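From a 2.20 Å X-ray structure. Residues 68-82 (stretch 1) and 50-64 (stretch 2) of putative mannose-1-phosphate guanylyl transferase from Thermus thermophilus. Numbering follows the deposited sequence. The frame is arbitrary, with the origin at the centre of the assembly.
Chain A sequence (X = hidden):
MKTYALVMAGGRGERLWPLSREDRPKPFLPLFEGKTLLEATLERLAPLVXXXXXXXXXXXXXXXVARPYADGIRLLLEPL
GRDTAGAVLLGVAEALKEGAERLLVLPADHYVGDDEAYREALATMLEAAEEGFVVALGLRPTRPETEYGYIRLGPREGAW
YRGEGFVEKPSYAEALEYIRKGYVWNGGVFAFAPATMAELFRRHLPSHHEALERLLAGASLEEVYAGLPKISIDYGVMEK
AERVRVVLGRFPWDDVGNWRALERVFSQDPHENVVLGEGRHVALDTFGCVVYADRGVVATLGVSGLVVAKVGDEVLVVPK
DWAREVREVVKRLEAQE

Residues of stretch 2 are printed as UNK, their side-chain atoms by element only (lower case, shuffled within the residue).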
# COMPACT_ATOMS: atom_id res chain seq x y z
N PRO A 68 1.91 -4.42 30.67
CA PRO A 68 3.04 -3.49 30.66
C PRO A 68 2.67 -2.08 31.15
O PRO A 68 3.50 -1.34 31.64
CB PRO A 68 3.63 -3.47 29.24
CG PRO A 68 3.21 -4.77 28.59
CD PRO A 68 1.86 -5.12 29.38
N TYR A 69 1.38 -1.72 31.01
CA TYR A 69 0.95 -0.39 31.47
C TYR A 69 0.71 -0.34 32.99
O TYR A 69 0.73 0.71 33.62
CB TYR A 69 -0.33 -0.00 30.72
CG TYR A 69 -0.02 0.28 29.28
CD1 TYR A 69 0.38 1.55 28.88
CD2 TYR A 69 -0.21 -0.71 28.31
CE1 TYR A 69 0.62 1.83 27.54
CE2 TYR A 69 0.02 -0.43 26.96
CZ TYR A 69 0.43 0.83 26.58
OH TYR A 69 0.72 1.10 25.26
N ALA A 70 0.45 -1.53 33.58
CA ALA A 70 0.11 -1.60 35.00
C ALA A 70 1.31 -1.37 35.93
O ALA A 70 1.73 -2.24 36.69
CB ALA A 70 -0.50 -2.97 35.28
N ASP A 71 1.87 -0.17 35.87
CA ASP A 71 3.00 0.20 36.71
C ASP A 71 2.44 1.13 37.78
O ASP A 71 2.34 2.34 37.57
CB ASP A 71 4.07 0.91 35.88
CG ASP A 71 5.32 1.22 36.68
OD1 ASP A 71 6.40 1.40 36.07
OD2 ASP A 71 5.23 1.29 37.93
N GLY A 72 2.09 0.55 38.93
CA GLY A 72 1.42 1.25 40.01
C GLY A 72 -0.07 1.32 39.73
O GLY A 72 -0.92 1.29 40.62
N ILE A 73 -0.37 1.47 38.44
CA ILE A 73 -1.74 1.38 37.99
C ILE A 73 -2.27 -0.04 38.18
O ILE A 73 -1.58 -1.03 37.97
CB ILE A 73 -1.76 1.74 36.50
CG1 ILE A 73 -1.38 3.21 36.32
CG2 ILE A 73 -3.17 1.52 35.92
CD1 ILE A 73 -1.23 3.60 34.85
N ARG A 74 -3.54 -0.12 38.62
CA ARG A 74 -4.17 -1.42 38.81
C ARG A 74 -5.06 -1.79 37.62
O ARG A 74 -5.79 -0.97 37.07
CB ARG A 74 -4.99 -1.37 40.10
CG ARG A 74 -4.25 -0.67 41.25
CD ARG A 74 -5.02 -0.74 42.57
NE ARG A 74 -4.82 0.48 43.36
CZ ARG A 74 -5.62 0.66 44.44
NH1 ARG A 74 -6.54 -0.24 44.75
NH2 ARG A 74 -5.47 1.75 45.20
N LEU A 75 -4.96 -3.07 37.20
CA LEU A 75 -5.81 -3.56 36.11
C LEU A 75 -7.17 -4.02 36.63
O LEU A 75 -7.28 -4.77 37.59
CB LEU A 75 -5.09 -4.75 35.45
CG LEU A 75 -3.99 -4.31 34.47
CD1 LEU A 75 -3.44 -5.47 33.64
CD2 LEU A 75 -4.48 -3.25 33.48
N LEU A 76 -8.24 -3.61 35.95
CA LEU A 76 -9.58 -4.10 36.26
C LEU A 76 -9.96 -4.89 35.02
O LEU A 76 -10.32 -4.31 33.99
CB LEU A 76 -10.57 -2.96 36.47
CG LEU A 76 -10.55 -2.23 37.81
CD1 LEU A 76 -11.72 -1.27 37.87
CD2 LEU A 76 -10.64 -3.24 38.95
N LEU A 77 -9.86 -6.20 35.11
CA LEU A 77 -10.16 -7.08 33.99
C LEU A 77 -11.64 -7.35 33.84
O LEU A 77 -12.27 -7.92 34.73
CB LEU A 77 -9.39 -8.40 34.15
CG LEU A 77 -7.88 -8.25 34.36
CD1 LEU A 77 -7.25 -9.61 34.57
CD2 LEU A 77 -7.25 -7.56 33.14
N GLU A 78 -12.20 -6.94 32.70
CA GLU A 78 -13.61 -7.15 32.40
C GLU A 78 -13.75 -8.53 31.76
O GLU A 78 -13.21 -8.79 30.69
CB GLU A 78 -14.11 -6.07 31.43
CG GLU A 78 -13.94 -4.65 31.94
CD GLU A 78 -14.07 -3.60 30.84
OE1 GLU A 78 -15.21 -3.35 30.38
OE2 GLU A 78 -13.04 -3.01 30.45
N PRO A 79 -14.48 -9.44 32.43
CA PRO A 79 -14.68 -10.80 31.91
C PRO A 79 -15.37 -10.88 30.54
O PRO A 79 -15.07 -11.76 29.74
CB PRO A 79 -15.49 -11.47 33.01
CG PRO A 79 -16.22 -10.34 33.66
CD PRO A 79 -15.16 -9.27 33.72
N LEU A 80 -16.29 -9.96 30.29
CA LEU A 80 -17.01 -9.83 29.03
C LEU A 80 -17.17 -8.36 28.64
O LEU A 80 -16.93 -7.45 29.43
CB LEU A 80 -18.39 -10.46 29.22
CG LEU A 80 -18.31 -11.94 29.61
CD1 LEU A 80 -19.69 -12.58 29.77
CD2 LEU A 80 -17.56 -12.77 28.58
N GLY A 81 -17.55 -8.15 27.37
CA GLY A 81 -17.84 -6.78 26.96
C GLY A 81 -19.24 -6.36 27.40
O GLY A 81 -20.25 -6.91 26.98
N ARG A 82 -19.27 -5.37 28.31
CA ARG A 82 -20.55 -4.83 28.76
C ARG A 82 -20.59 -3.30 28.63
O ARG A 82 -21.30 -2.60 29.35
CB ARG A 82 -20.75 -5.24 30.22
CG ARG A 82 -21.89 -6.24 30.38
CD ARG A 82 -21.76 -7.42 29.41
NE ARG A 82 -22.68 -8.50 29.79
CZ ARG A 82 -22.68 -9.61 29.03
NH1 ARG A 82 -21.87 -9.70 27.99
NH2 ARG A 82 -23.49 -10.62 29.34
N UNK A 50 -2.46 10.25 40.79
CA UNK A 50 -1.34 9.31 40.80
C UNK A 50 -1.69 7.91 40.29
O UNK A 50 -2.84 7.49 40.32
c UNK A 50 -2.16 9.63 43.00
c UNK A 50 -0.89 9.32 42.26
c UNK A 50 -2.77 10.71 42.15
N UNK A 51 -0.68 7.18 39.79
CA UNK A 51 -0.86 5.84 39.26
C UNK A 51 -1.47 4.89 40.30
O UNK A 51 -2.31 4.05 40.00
c UNK A 51 1.34 6.56 38.50
c UNK A 51 0.50 5.33 38.80
c UNK A 51 0.66 7.64 39.46
N UNK A 52 -1.01 5.03 41.55
CA UNK A 52 -1.55 4.18 42.61
C UNK A 52 -3.08 4.24 42.69
O UNK A 52 -3.75 3.26 43.02
c UNK A 52 -0.93 4.60 43.94
c UNK A 52 0.74 6.42 43.97
o UNK A 52 1.64 6.97 43.35
o UNK A 52 -0.01 7.02 44.72
c UNK A 52 0.55 4.94 43.79
N UNK A 53 -3.63 5.44 42.42
CA UNK A 53 -5.08 5.62 42.52
C UNK A 53 -5.77 5.56 41.16
O UNK A 53 -6.86 6.07 40.95
c UNK A 53 -5.23 8.31 45.37
n UNK A 53 -5.42 10.41 47.08
n UNK A 53 -4.86 9.12 48.91
c UNK A 53 -5.09 9.23 47.60
c UNK A 53 -5.35 6.98 43.19
c UNK A 53 -4.87 7.01 44.64
n UNK A 53 -4.99 8.15 46.81
N UNK A 54 -5.07 4.92 40.19
CA UNK A 54 -5.64 4.81 38.85
C UNK A 54 -6.02 3.36 38.51
O UNK A 54 -5.26 2.43 38.74
c UNK A 54 -5.18 5.23 36.42
o UNK A 54 -4.33 6.70 38.13
c UNK A 54 -4.61 5.33 37.84
N UNK A 55 -7.21 3.18 37.96
CA UNK A 55 -7.68 1.85 37.59
C UNK A 55 -7.79 1.75 36.07
O UNK A 55 -8.46 2.57 35.43
c UNK A 55 -8.33 0.92 40.54
c UNK A 55 -9.15 1.91 39.73
c UNK A 55 -9.05 1.58 38.23
c UNK A 55 -10.61 1.89 40.17
N UNK A 56 -7.13 0.76 35.49
CA UNK A 56 -7.17 0.57 34.05
C UNK A 56 -8.06 -0.61 33.68
O UNK A 56 -7.67 -1.76 33.84
c UNK A 56 -4.22 -0.32 31.70
c UNK A 56 -5.75 0.33 33.53
c UNK A 56 -5.66 -0.00 32.04
c UNK A 56 -6.17 1.17 31.20
N UNK A 57 -9.25 -0.31 33.18
CA UNK A 57 -10.21 -1.33 32.78
C UNK A 57 -9.98 -1.79 31.34
O UNK A 57 -9.98 -0.98 30.40
c UNK A 57 -11.63 -0.81 32.93
N UNK A 58 -9.77 -3.10 31.18
CA UNK A 58 -9.60 -3.76 29.89
C UNK A 58 -10.20 -5.16 29.91
O UNK A 58 -10.46 -5.75 30.95
c UNK A 58 -8.10 -3.82 29.59
c UNK A 58 -7.41 -4.71 30.61
c UNK A 58 -7.49 -2.43 29.66
N UNK A 59 -10.45 -5.68 28.69
CA UNK A 59 -11.01 -7.03 28.60
C UNK A 59 -10.05 -8.08 29.15
O UNK A 59 -8.83 -7.91 29.17
n UNK A 59 -14.96 -9.65 24.66
c UNK A 59 -14.73 -8.54 25.36
c UNK A 59 -11.31 -7.31 27.12
c UNK A 59 -12.61 -6.67 26.66
c UNK A 59 -13.84 -7.37 27.26
n UNK A 59 -14.11 -8.62 26.55
n UNK A 59 -15.08 -7.36 24.88
N UNK A 60 -10.64 -9.18 29.65
CA UNK A 60 -9.84 -10.24 30.24
C UNK A 60 -8.85 -10.82 29.23
O UNK A 60 -7.73 -11.19 29.57
c UNK A 60 -10.79 -11.33 30.73
c UNK A 60 -10.91 -13.56 31.95
n UNK A 60 -11.57 -14.58 31.13
n UNK A 60 -13.39 -14.41 32.53
c UNK A 60 -10.06 -12.63 31.07
c UNK A 60 -12.81 -14.96 31.48
n UNK A 60 -13.43 -15.91 30.79
N UNK A 61 -9.29 -10.93 27.97
CA UNK A 61 -8.40 -11.54 26.98
C UNK A 61 -7.31 -10.57 26.49
O UNK A 61 -6.48 -10.91 25.66
c UNK A 61 -9.23 -12.09 25.82
c UNK A 61 -10.14 -11.00 25.27
o UNK A 61 -11.21 -11.35 24.76
o UNK A 61 -9.77 -9.83 25.33
N UNK A 62 -7.35 -9.34 27.03
CA UNK A 62 -6.36 -8.35 26.59
C UNK A 62 -5.33 -8.04 27.68
O UNK A 62 -4.58 -7.08 27.61
o UNK A 62 -7.48 -7.96 22.84
c UNK A 62 -6.85 -6.65 24.75
n UNK A 62 -9.11 -7.28 24.25
c UNK A 62 -7.10 -7.06 26.20
c UNK A 62 -7.83 -7.36 23.85
N UNK A 63 -5.33 -8.88 28.73
CA UNK A 63 -4.41 -8.64 29.83
C UNK A 63 -2.95 -8.55 29.36
O UNK A 63 -2.14 -7.79 29.88
c UNK A 63 -3.80 -9.50 32.14
c UNK A 63 -4.03 -10.64 33.11
o UNK A 63 -3.59 -10.53 34.24
o UNK A 63 -4.65 -11.63 32.72
c UNK A 63 -4.55 -9.79 30.83
N UNK A 64 -2.62 -9.40 28.37
CA UNK A 64 -1.24 -9.45 27.90
C UNK A 64 -0.72 -8.09 27.44
O UNK A 64 0.27 -7.57 27.93
c UNK A 64 -1.17 -10.45 26.74
O HOH W 1 -12.51 -11.04 27.63

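Position 50 has three carbons closing a ring onto its own backbone N and touches nothing on stretch 1: Pro50. Position 51 repeats the ring, and its CB lies 3.8 Å from CG1 of Ile73; this is Pro51, whose compact apolar ring suits the isoleucine. Position 52 carries three carbons, the third bearing two oxygens, and its CA-to-CB bond points away: Glu52, its charge left exposed while its backbone O accepts hydrogen bonds from Arg74 NE (3.0 Å) and NH2 (3.2 Å).

At 53 the CA-to-CB bond points away, and the chain of three carbons, a nitrogen and a carbon with two more nitrogens makes no contact with stretch 1, as suits a charged Arg53. Position 54 has one carbon bearing an oxygen and a carbon, its CB 4.2 Å from Ile73 CG1: Thr54, whose OG1 donates to Pro50 O at 2.8 Å, tying the turn to the strand that starts here.

Four carbons forked at the second occupy 55, on the same sheet face as Arg74 and Leu76; the CB of 55 is 3.9 Å from Leu76 CD1. This is Leu55, buried and apolar. Position 56 has the same fork on the other face, where its CB packs 3.7 Å from Ile73 CG2: Leu56, whose CD2 also reaches Leu75 CD2 at 3.4 Å. A single carbon at 57, 4.3 Å from Leu76 CB, is Ala57; Glu78 OE2 lies 3.6 Å from Ala57 CB. At 58 one carbon carries two others beside Leu75 and Leu77: Val58, with CG2 3.8 Å from Leu77 CD2, a beta-branched residue well suited to a strand.

Position 59 has three carbons, a nitrogen, then a carbon carrying two more nitrogens, folded back over Gly81: Arg59. Its CZ lies 3.5 Å from Gly81 N, and an ideal CB on that glycine would fall 2.8 Å from Arg59 NH1, a clash. Position 60 has the same pattern, with its CA-to-CB bond sideways and Pro79 O over one face of the guanidinium: Arg60, with NH1 3.6 Å from Pro79 CB.

At 61 the second of two carbons carries two oxygens, without touching stretch 1: Asp61, its charge suiting an exposed site. Position 62, three carbons ending in one oxygen and one nitrogen, also makes no contact: Gln62, at the N-cap position, a polar amide in a partly exposed place. At 63, three carbons and two oxygens reach Leu77: Glu63, its CD 3.7 Å from Leu77 CD1, with the carboxylate at the end of an extended chain. The single carbon at 64 stays 6.7 Å from stretch 1: Ala64, small and helix-compatible, whose backbone O meets Pro68 CD at 3.3 Å.

The contact is a parallel ladder. Backbone hydrogen bonds alternate from Arg74 N to Thr54 O (3.1 Å) through Arg60 N to Glu78 O (2.8 Å), while apolar side chains pack on both faces and arginines border the ends.

Stretch 2 (50-64) PPERTLLAVRRDQEA
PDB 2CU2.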